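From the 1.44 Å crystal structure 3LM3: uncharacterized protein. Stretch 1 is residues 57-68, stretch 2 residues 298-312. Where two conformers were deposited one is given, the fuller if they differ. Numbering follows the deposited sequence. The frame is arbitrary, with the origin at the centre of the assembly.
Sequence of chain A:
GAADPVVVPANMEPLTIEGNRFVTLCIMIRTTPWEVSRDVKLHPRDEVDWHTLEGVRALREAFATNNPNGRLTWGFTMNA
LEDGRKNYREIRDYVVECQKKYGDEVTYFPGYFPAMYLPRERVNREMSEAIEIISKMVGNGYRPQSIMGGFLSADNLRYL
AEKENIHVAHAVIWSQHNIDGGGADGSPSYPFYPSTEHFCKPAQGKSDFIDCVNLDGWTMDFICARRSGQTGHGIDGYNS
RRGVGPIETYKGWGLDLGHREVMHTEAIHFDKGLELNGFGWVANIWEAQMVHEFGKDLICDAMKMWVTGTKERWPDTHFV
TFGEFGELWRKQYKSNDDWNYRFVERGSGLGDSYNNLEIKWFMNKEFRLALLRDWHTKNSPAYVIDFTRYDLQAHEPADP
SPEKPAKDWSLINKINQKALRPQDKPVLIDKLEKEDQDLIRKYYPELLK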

ATOM      1  N   ARG A  57       8.016 -18.032 -12.377  1.00  7.95           N
ATOM      2  CA  ARG A  57       7.364 -18.166 -13.689  1.00  7.80           C
ATOM      3  C   ARG A  57       5.908 -18.633 -13.517  1.00  8.43           C
ATOM      4  O   ARG A  57       4.998 -18.117 -14.147  1.00  9.45           O
ATOM      5  CB  ARG A  57       8.147 -19.140 -14.554  1.00  9.30           C
ATOM      6  CG  ARG A  57       7.511 -19.399 -15.918  1.00 14.35           C
ATOM      7  CD  ARG A  57       8.466 -20.221 -16.826  1.00 20.66           C
ATOM      8  NE  ARG A  57       8.998 -21.384 -16.116  1.00 29.28           N
ATOM      9  CZ  ARG A  57      10.240 -21.887 -16.220  1.00 34.53           C
ATOM     10  NH1 ARG A  57      11.162 -21.360 -17.039  1.00 31.40           N
ATOM     11  NH2 ARG A  57      10.575 -22.944 -15.469  1.00 33.08           N
ATOM     12  N   ALA A  58       5.682 -19.603 -12.632  1.00  8.07           N
ATOM     13  CA  ALA A  58       4.338 -20.086 -12.422  1.00  7.94           C
ATOM     14  C   ALA A  58       3.436 -18.982 -11.882  1.00  8.17           C
ATOM     15  O   ALA A  58       2.289 -18.865 -12.288  1.00  8.97           O
ATOM     16  CB  ALA A  58       4.355 -21.270 -11.450  1.00  9.33           C
ATOM     17  N   LEU A  59       3.949 -18.181 -10.956  1.00  8.24           N
ATOM     18  CA  LEU A  59       3.152 -17.114 -10.399  1.00 10.36           C
ATOM     19  C   LEU A  59       2.827 -16.058 -11.460  1.00  8.96           C
ATOM     20  O   LEU A  59       1.687 -15.574 -11.518  1.00  9.16           O
ATOM     21  CB  LEU A  59       3.886 -16.529  -9.167  1.00 12.57           C
ATOM     22  CG  LEU A  59       3.054 -15.658  -8.252  1.00 14.63           C
ATOM     23  CD1 LEU A  59       1.861 -16.414  -7.682  1.00 15.07           C
ATOM     24  CD2 LEU A  59       3.985 -15.156  -7.106  1.00 15.41           C
ATOM     25  N   ARG A  60       3.804 -15.707 -12.312  1.00  8.46           N
ATOM     26  CA  ARG A  60       3.567 -14.747 -13.403  1.00  7.78           C
ATOM     27  C   ARG A  60       2.553 -15.276 -14.419  1.00  9.65           C
ATOM     28  O   ARG A  60       1.734 -14.535 -14.906  1.00 10.75           O
ATOM     29  CB  ARG A  60       4.867 -14.356 -14.118  1.00 10.33           C
ATOM     30  CG  ARG A  60       4.836 -13.309 -15.266  1.00 14.98           C
ATOM     31  CD  ARG A  60       4.269 -12.093 -14.728  1.00 18.22           C
ATOM     32  NE  ARG A  60       4.162 -10.904 -15.582  1.00 13.53           N
ATOM     33  CZ  ARG A  60       3.208 -10.651 -16.467  1.00 10.98           C
ATOM     34  NH1 ARG A  60       2.366 -11.605 -16.861  1.00 12.85           N
ATOM     35  NH2 ARG A  60       3.083  -9.434 -16.926  1.00  8.31           N
ATOM     36  N   GLU A  61       2.648 -16.554 -14.740  1.00  9.30           N
ATOM     37  CA  GLU A  61       1.708 -17.177 -15.651  1.00  9.97           C
ATOM     38  C   GLU A  61       0.288 -17.185 -15.084  1.00  9.29           C
ATOM     39  O   GLU A  61      -0.683 -16.937 -15.791  1.00 10.37           O
ATOM     40  CB  GLU A  61       2.242 -18.575 -16.047  1.00 10.54           C
ATOM     41  CG  GLU A  61       3.534 -18.411 -16.916  1.00 15.74           C
ATOM     42  CD  GLU A  61       4.235 -19.671 -17.407  1.00 30.87           C
ATOM     43  OE1 GLU A  61       4.014 -20.744 -16.816  1.00 28.20           O
ATOM     44  OE2 GLU A  61       5.051 -19.524 -18.377  1.00 27.04           O
ATOM     45  N   ALA A  62       0.171 -17.406 -13.773  1.00  8.70           N
ATOM     46  CA  ALA A  62      -1.118 -17.337 -13.112  1.00  9.62           C
ATOM     47  C   ALA A  62      -1.721 -15.925 -13.258  1.00  9.14           C
ATOM     48  O   ALA A  62      -2.908 -15.746 -13.562  1.00  9.25           O
ATOM     49  CB  ALA A  62      -0.983 -17.742 -11.631  1.00  9.14           C
ATOM     50  N   PHE A  63      -0.878 -14.910 -13.023  1.00  8.05           N
ATOM     51  CA  PHE A  63      -1.279 -13.499 -13.160  1.00  7.18           C
ATOM     52  C   PHE A  63      -1.785 -13.142 -14.550  1.00  7.00           C
ATOM     53  O   PHE A  63      -2.721 -12.362 -14.678  1.00  8.04           O
ATOM     54  CB  PHE A  63      -0.101 -12.610 -12.774  1.00  7.23           C
ATOM     55  CG  PHE A  63      -0.295 -11.137 -13.054  1.00  7.22           C
ATOM     56  CD1 PHE A  63      -0.957 -10.331 -12.149  1.00  8.30           C
ATOM     57  CD2 PHE A  63       0.215 -10.557 -14.202  1.00 10.31           C
ATOM     58  CE1 PHE A  63      -1.112  -8.937 -12.396  1.00  8.22           C
ATOM     59  CE2 PHE A  63       0.069  -9.214 -14.441  1.00 10.58           C
ATOM     60  CZ  PHE A  63      -0.585  -8.405 -13.547  1.00  9.96           C
ATOM     61  N   ALA A  64      -1.186 -13.734 -15.578  1.00  7.83           N
ATOM     62  CA  ALA A  64      -1.571 -13.449 -16.940  1.00  9.01           C
ATOM     63  C   ALA A  64      -2.892 -14.084 -17.349  1.00 10.33           C
ATOM     64  O   ALA A  64      -3.418 -13.744 -18.422  1.00  9.97           O
ATOM     65  CB  ALA A  64      -0.466 -13.915 -17.877  1.00  8.01           C
ATOM     66  N   THR A  65      -3.432 -15.001 -16.539  1.00 10.16           N
ATOM     67  CA  THR A  65      -4.704 -15.670 -16.897  1.00 11.27           C
ATOM     68  C   THR A  65      -5.822 -14.659 -17.085  1.00 10.38           C
ATOM     69  O   THR A  65      -6.117 -13.887 -16.201  1.00 10.84           O
ATOM     70  CB  THR A  65      -5.143 -16.632 -15.754  1.00 14.03           C
ATOM     71  OG1 THR A  65      -4.057 -17.490 -15.430  1.00 19.21           O
ATOM     72  CG2 THR A  65      -6.359 -17.480 -16.161  1.00 14.37           C
ATOM     73  N   ASN A  66      -6.461 -14.675 -18.268  1.00 11.00           N
ATOM     74  CA  ASN A  66      -7.520 -13.731 -18.589  0.50 11.27           C
ATOM     75  C   ASN A  66      -7.048 -12.284 -18.483  1.00  9.94           C
ATOM     76  O   ASN A  66      -7.849 -11.357 -18.295  1.00 10.89           O
ATOM     77  CB  ASN A  66      -8.743 -13.974 -17.686  0.50 12.94           C
ATOM     78  CG  ASN A  66      -9.349 -15.339 -17.903  0.50 12.55           C
ATOM     79  OD1 ASN A  66      -9.392 -16.183 -16.990  0.50 13.06           O
ATOM     80  ND2 ASN A  66      -9.830 -15.570 -19.122  0.50 13.09           N
ATOM     81  N   ASN A  67      -5.741 -12.084 -18.641  1.00  8.05           N
ATOM     82  CA  ASN A  67      -5.111 -10.795 -18.340  1.00  7.48           C
ATOM     83  C   ASN A  67      -3.903 -10.561 -19.249  1.00  8.11           C
ATOM     84  O   ASN A  67      -2.807 -10.261 -18.789  1.00  7.85           O
ATOM     85  CB  ASN A  67      -4.736 -10.787 -16.845  1.00  7.24           C
ATOM     86  CG  ASN A  67      -4.214  -9.455 -16.333  1.00  9.07           C
ATOM     87  OD1 ASN A  67      -4.575  -8.384 -16.812  1.00  8.44           O
ATOM     88  ND2 ASN A  67      -3.389  -9.536 -15.284  1.00  8.58           N
ATOM     89  N   PRO A  68      -4.113 -10.678 -20.572  1.00  8.19           N
ATOM     90  CA  PRO A  68      -2.947 -10.558 -21.457  1.00  7.17           C
ATOM     91  C   PRO A  68      -2.289  -9.203 -21.526  1.00  7.77           C
ATOM     92  O   PRO A  68      -1.083  -9.140 -21.815  1.00  8.51           O
ATOM     93  CB  PRO A  68      -3.514 -10.952 -22.834  1.00  8.91           C
ATOM     94  CG  PRO A  68      -4.985 -10.586 -22.731  1.00  8.85           C
ATOM     95  CD  PRO A  68      -5.352 -10.976 -21.311  1.00  9.56           C
ATOM     96  N   LEU A 298      -1.874 -24.073  -4.629  1.00 10.80           N
ATOM     97  CA  LEU A 298      -2.720 -23.190  -3.830  1.00 11.27           C
ATOM     98  C   LEU A 298      -2.494 -21.720  -4.190  1.00 10.30           C
ATOM     99  O   LEU A 298      -3.457 -20.993  -4.427  1.00  9.85           O
ATOM    100  CB  LEU A 298      -2.502 -23.439  -2.345  1.00 13.36           C
ATOM    101  CG  LEU A 298      -3.366 -22.579  -1.417  1.00 15.74           C
ATOM    102  CD1 LEU A 298      -4.850 -22.964  -1.484  1.00 22.42           C
ATOM    103  CD2 LEU A 298      -2.886 -22.654   0.028  1.00 19.11           C
ATOM    104  N   ILE A 299      -1.239 -21.270  -4.212  1.00  9.03           N
ATOM    105  CA  ILE A 299      -0.946 -19.858  -4.412  1.00  8.73           C
ATOM    106  C   ILE A 299      -1.207 -19.455  -5.862  1.00  9.03           C
ATOM    107  O   ILE A 299      -1.773 -18.397  -6.106  1.00  8.24           O
ATOM    108  CB  ILE A 299       0.481 -19.516  -3.903  1.00  9.95           C
ATOM    109  CG1 ILE A 299       0.549 -19.770  -2.391  1.00 10.23           C
ATOM    110  CG2 ILE A 299       0.895 -18.074  -4.224  1.00 10.46           C
ATOM    111  CD1 ILE A 299      -0.403 -18.910  -1.584  1.00 14.22           C
ATOM    112  N   CYS A 300      -0.836 -20.302  -6.807  1.00  9.00           N
ATOM    113  CA  CYS A 300      -1.175 -20.010  -8.200  1.00  8.03           C
ATOM    114  C   CYS A 300      -2.679 -20.037  -8.459  1.00  9.14           C
ATOM    115  O   CYS A 300      -3.186 -19.185  -9.217  1.00  9.11           O
ATOM    116  CB  CYS A 300      -0.398 -20.909  -9.143  1.00  9.34           C
ATOM    117  SG  CYS A 300       1.378 -20.568  -9.198  1.00 12.20           S
ATOM    118  N   ASP A 301      -3.413 -20.973  -7.847  1.00  9.07           N
ATOM    119  CA  ASP A 301      -4.871 -20.952  -7.965  1.00  8.30           C
ATOM    120  C   ASP A 301      -5.458 -19.667  -7.371  1.00  7.74           C
ATOM    121  O   ASP A 301      -6.379 -19.093  -7.926  1.00  7.90           O
ATOM    122  CB  ASP A 301      -5.522 -22.162  -7.268  1.00  9.64           C
ATOM    123  CG  ASP A 301      -5.377 -23.455  -8.052  1.00 15.43           C
ATOM    124  OD1 ASP A 301      -4.953 -23.443  -9.233  1.00 14.11           O
ATOM    125  OD2 ASP A 301      -5.679 -24.503  -7.438  1.00 16.58           O
ATOM    126  N   ALA A 302      -4.928 -19.219  -6.242  1.00  7.10           N
ATOM    127  CA  ALA A 302      -5.394 -17.984  -5.643  1.00  7.23           C
ATOM    128  C   ALA A 302      -5.154 -16.790  -6.569  1.00  7.28           C
ATOM    129  O   ALA A 302      -6.027 -15.917  -6.737  1.00  7.58           O
ATOM    130  CB  ALA A 302      -4.697 -17.760  -4.277  1.00  8.15           C
HETATM  131  N   MSE A 303      -3.968 -16.740  -7.181  1.00  7.36           N
HETATM  132  CA  MSE A 303      -3.649 -15.640  -8.098  1.00  7.39           C
HETATM  133  C   MSE A 303      -4.592 -15.653  -9.286  1.00  7.42           C
HETATM  134  O   MSE A 303      -5.120 -14.616  -9.670  1.00  7.49           O
HETATM  135  CB  MSE A 303      -2.213 -15.807  -8.585  1.00  8.68           C
HETATM  136  CG  MSE A 303      -1.774 -14.807  -9.643  1.00  7.87           C
HETATM  137 SE   MSE A 303      -1.642 -12.965  -9.005  0.75  9.35          SE
HETATM  138  CE  MSE A 303       0.074 -13.093  -8.098  1.00 13.33           C
ATOM    139  N   LYS A 304      -4.798 -16.823  -9.894  1.00  7.46           N
ATOM    140  CA  LYS A 304      -5.715 -16.956 -11.020  0.50  8.96           C
ATOM    141  C   LYS A 304      -7.130 -16.513 -10.626  1.00  8.54           C
ATOM    142  O   LYS A 304      -7.820 -15.822 -11.389  1.00  9.37           O
ATOM    143  CB  LYS A 304      -5.751 -18.412 -11.531  0.50 10.30           C
ATOM    144  CG  LYS A 304      -4.462 -18.910 -12.162  0.50 14.26           C
ATOM    145  CD  LYS A 304      -4.562 -20.406 -12.544  0.50 13.95           C
ATOM    146  CE  LYS A 304      -3.232 -20.948 -13.095  0.50 16.67           C
ATOM    147  NZ  LYS A 304      -3.291 -22.421 -13.353  0.50 20.08           N
HETATM  148  N   MSE A 305      -7.572 -16.918  -9.440  1.00  7.33           N
HETATM  149  CA  MSE A 305      -8.905 -16.611  -8.985  0.50  7.99           C
HETATM  150  C   MSE A 305      -9.087 -15.087  -8.818  1.00  7.83           C
HETATM  151  O   MSE A 305     -10.085 -14.490  -9.255  1.00  7.51           O
HETATM  152  CB  MSE A 305      -9.138 -17.325  -7.657  0.50 11.22           C
HETATM  153  CG  MSE A 305     -10.550 -17.524  -7.337  0.50  7.84           C
HETATM  154 SE   MSE A 305     -10.763 -18.568  -5.738  0.38 12.12          SE
HETATM  155  CE  MSE A 305     -10.747 -20.337  -6.565  0.50 17.37           C
ATOM    156  N   TRP A 306      -8.094 -14.471  -8.175  1.00  7.00           N
ATOM    157  CA  TRP A 306      -8.102 -13.058  -7.936  1.00  6.76           C
ATOM    158  C   TRP A 306      -8.204 -12.280  -9.247  1.00  6.93           C
ATOM    159  O   TRP A 306      -9.086 -11.417  -9.423  1.00  7.94           O
ATOM    160  CB  TRP A 306      -6.838 -12.656  -7.160  1.00  6.75           C
ATOM    161  CG  TRP A 306      -6.702 -11.145  -6.997  1.00  7.40           C
ATOM    162  CD1 TRP A 306      -7.693 -10.223  -6.695  1.00  7.46           C
ATOM    163  CD2 TRP A 306      -5.492 -10.402  -7.117  1.00  6.48           C
ATOM    164  NE1 TRP A 306      -7.160  -8.973  -6.633  1.00  8.37           N
ATOM    165  CE2 TRP A 306      -5.810  -9.038  -6.907  1.00  7.65           C
ATOM    166  CE3 TRP A 306      -4.171 -10.756  -7.422  1.00  7.26           C
ATOM    167  CZ2 TRP A 306      -4.846  -8.034  -6.953  1.00  8.12           C
ATOM    168  CZ3 TRP A 306      -3.223  -9.749  -7.475  1.00  9.70           C
ATOM    169  CH2 TRP A 306      -3.568  -8.408  -7.272  1.00  9.44           C
ATOM    170  N   VAL A 307      -7.304 -12.560 -10.182  1.00  7.06           N
ATOM    171  CA  VAL A 307      -7.285 -11.818 -11.450  1.00  6.70           C
ATOM    172  C   VAL A 307      -8.534 -12.106 -12.258  1.00  7.54           C
ATOM    173  O   VAL A 307      -9.195 -11.180 -12.731  1.00  7.82           O
ATOM    174  CB  VAL A 307      -6.012 -12.166 -12.228  1.00  7.82           C
ATOM    175  CG1 VAL A 307      -6.047 -11.592 -13.674  1.00  8.72           C
ATOM    176  CG2 VAL A 307      -4.764 -11.670 -11.459  1.00  8.70           C
ATOM    177  N   THR A 308      -8.883 -13.375 -12.409  1.00  7.98           N
ATOM    178  CA  THR A 308     -10.048 -13.748 -13.194  0.50  7.86           C
ATOM    179  C   THR A 308     -11.333 -13.174 -12.612  1.00  8.45           C
ATOM    180  O   THR A 308     -12.190 -12.690 -13.341  1.00  8.52           O
ATOM    181  CB  THR A 308     -10.195 -15.270 -13.274  0.50  8.06           C
ATOM    182  OG1 THR A 308      -9.087 -15.815 -14.010  0.50  9.01           O
ATOM    183  CG2 THR A 308     -11.506 -15.642 -13.965  0.50  6.45           C
ATOM    184  N   GLY A 309     -11.462 -13.205 -11.289  1.00  7.43           N
ATOM    185  CA  GLY A 309     -12.655 -12.704 -10.647  1.00  7.55           C
ATOM    186  C   GLY A 309     -12.808 -11.190 -10.783  1.00  7.36           C
ATOM    187  O   GLY A 309     -13.893 -10.651 -10.971  1.00  8.58           O
ATOM    188  N   THR A 310     -11.670 -10.495 -10.695  1.00  6.84           N
ATOM    189  CA  THR A 310     -11.641  -9.056 -10.911  1.00  7.34           C
ATOM    190  C   THR A 310     -12.062  -8.720 -12.335  1.00  7.48           C
ATOM    191  O   THR A 310     -12.887  -7.844 -12.539  1.00  8.96           O
ATOM    192  CB  THR A 310     -10.238  -8.508 -10.597  1.00  7.22           C
ATOM    193  OG1 THR A 310      -9.871  -8.835  -9.247  1.00  8.51           O
ATOM    194  CG2 THR A 310     -10.191  -6.994 -10.753  1.00  8.61           C
ATOM    195  N   LYS A 311     -11.483  -9.398 -13.319  1.00  8.11           N
ATOM    196  CA  LYS A 311     -11.810  -9.125 -14.729  1.00  9.42           C
ATOM    197  C   LYS A 311     -13.248  -9.517 -15.074  1.00 10.85           C
ATOM    198  O   LYS A 311     -13.879  -8.900 -15.935  1.00 12.44           O
ATOM    199  CB  LYS A 311     -10.816  -9.819 -15.663  1.00 10.05           C
ATOM    200  CG  LYS A 311      -9.394  -9.317 -15.599  1.00 11.92           C
ATOM    201  CD  LYS A 311      -9.174  -7.890 -16.079  1.00 18.89           C
ATOM    202  CE  LYS A 311      -9.220  -7.741 -17.557  1.00 21.68           C
ATOM    203  NZ  LYS A 311      -8.729  -6.372 -17.926  1.00 16.47           N
ATOM    204  N   GLU A 312     -13.775 -10.545 -14.436  1.00  8.80           N
ATOM    205  CA  GLU A 312     -15.144 -10.950 -14.709  1.00 10.85           C
ATOM    206  C   GLU A 312     -16.129  -9.867 -14.281  1.00 10.44           C
ATOM    207  O   GLU A 312     -17.054  -9.515 -15.033  1.00 11.32           O
ATOM    208  CB  GLU A 312     -15.467 -12.253 -13.998  1.00 12.31           C
ATOM    209  CG  GLU A 312     -16.885 -12.751 -14.180  1.00 18.70           C
ATOM    210  CD  GLU A 312     -17.071 -14.103 -13.525  1.00 31.97           C
ATOM    211  OE1 GLU A 312     -16.538 -15.096 -14.070  1.00 42.82           O
ATOM    212  OE2 GLU A 312     -17.719 -14.163 -12.458  1.00 33.01           O
TER
HETATM  213  O   HOH W   1      -5.820  -6.647 -18.287  1.00 17.00           O

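Two helices, 57-64 and 298-312, run in nearly the same direction, 23° apart, with axes approaching to 7.9 Å; 661 Å² is buried between the stretches, mostly from apolar residues. Ile299 is buried but touches stretch 1 little, its side-chain end leading away; its CG2 is 4.0 Å from Leu59 CD1. Cys300 is small enough to sit close against the other backbone: its SG (chi1 m) lies 3.6 Å from Ala58 O and 3.8 Å from Ala58 CB. Ala62 points toward stretch 2, and its lone methyl lets the helices come close, Ala62 CA and Lys304 CA being 5.1 Å apart; Ala62 CB rests 3.6 Å from Cys300 O and 3.6 Å from Met303 CG.

Met303, a selenomethionine, covers the most ground. Its t, p, p side chain brings CE to 3.8 Å from Leu59 CD1, while SE lies 4.1 Å from Phe63 CB and approaches the Phe63 ring at its edge, 5.5 Å from the centroid. Lys304 contributes its aliphatic stem, with CG 3.7 Å from Ala62 CB and 3.6 Å from Thr65 OG1; the extended chain leaves its amine free of the apolar contact. Val307 points toward stretch 1. Its CG1 packs 3.4 Å from Thr65 O and 3.5 Å from Asn67 CB, and its CG2 is 4.1 Å from Phe63 CD1. Asn67 ND2 reaches back to Phe63 O (3.0 Å), a hydrogen bond that ties the turn to the helix.

At the exposed margin, Thr308 OG1 lies 3.0 Å from Asn66 OD1 and 2.9 Å from Lys304 O, and the geometry does not decide which of them takes its proton. Lys311 closes the contact: CG lies 3.7 Å from Asn66 O, and a water bridges the stretches, accepting from Lys311 NZ (2.9 Å) and donating to Asn67 OD1 (2.6 Å).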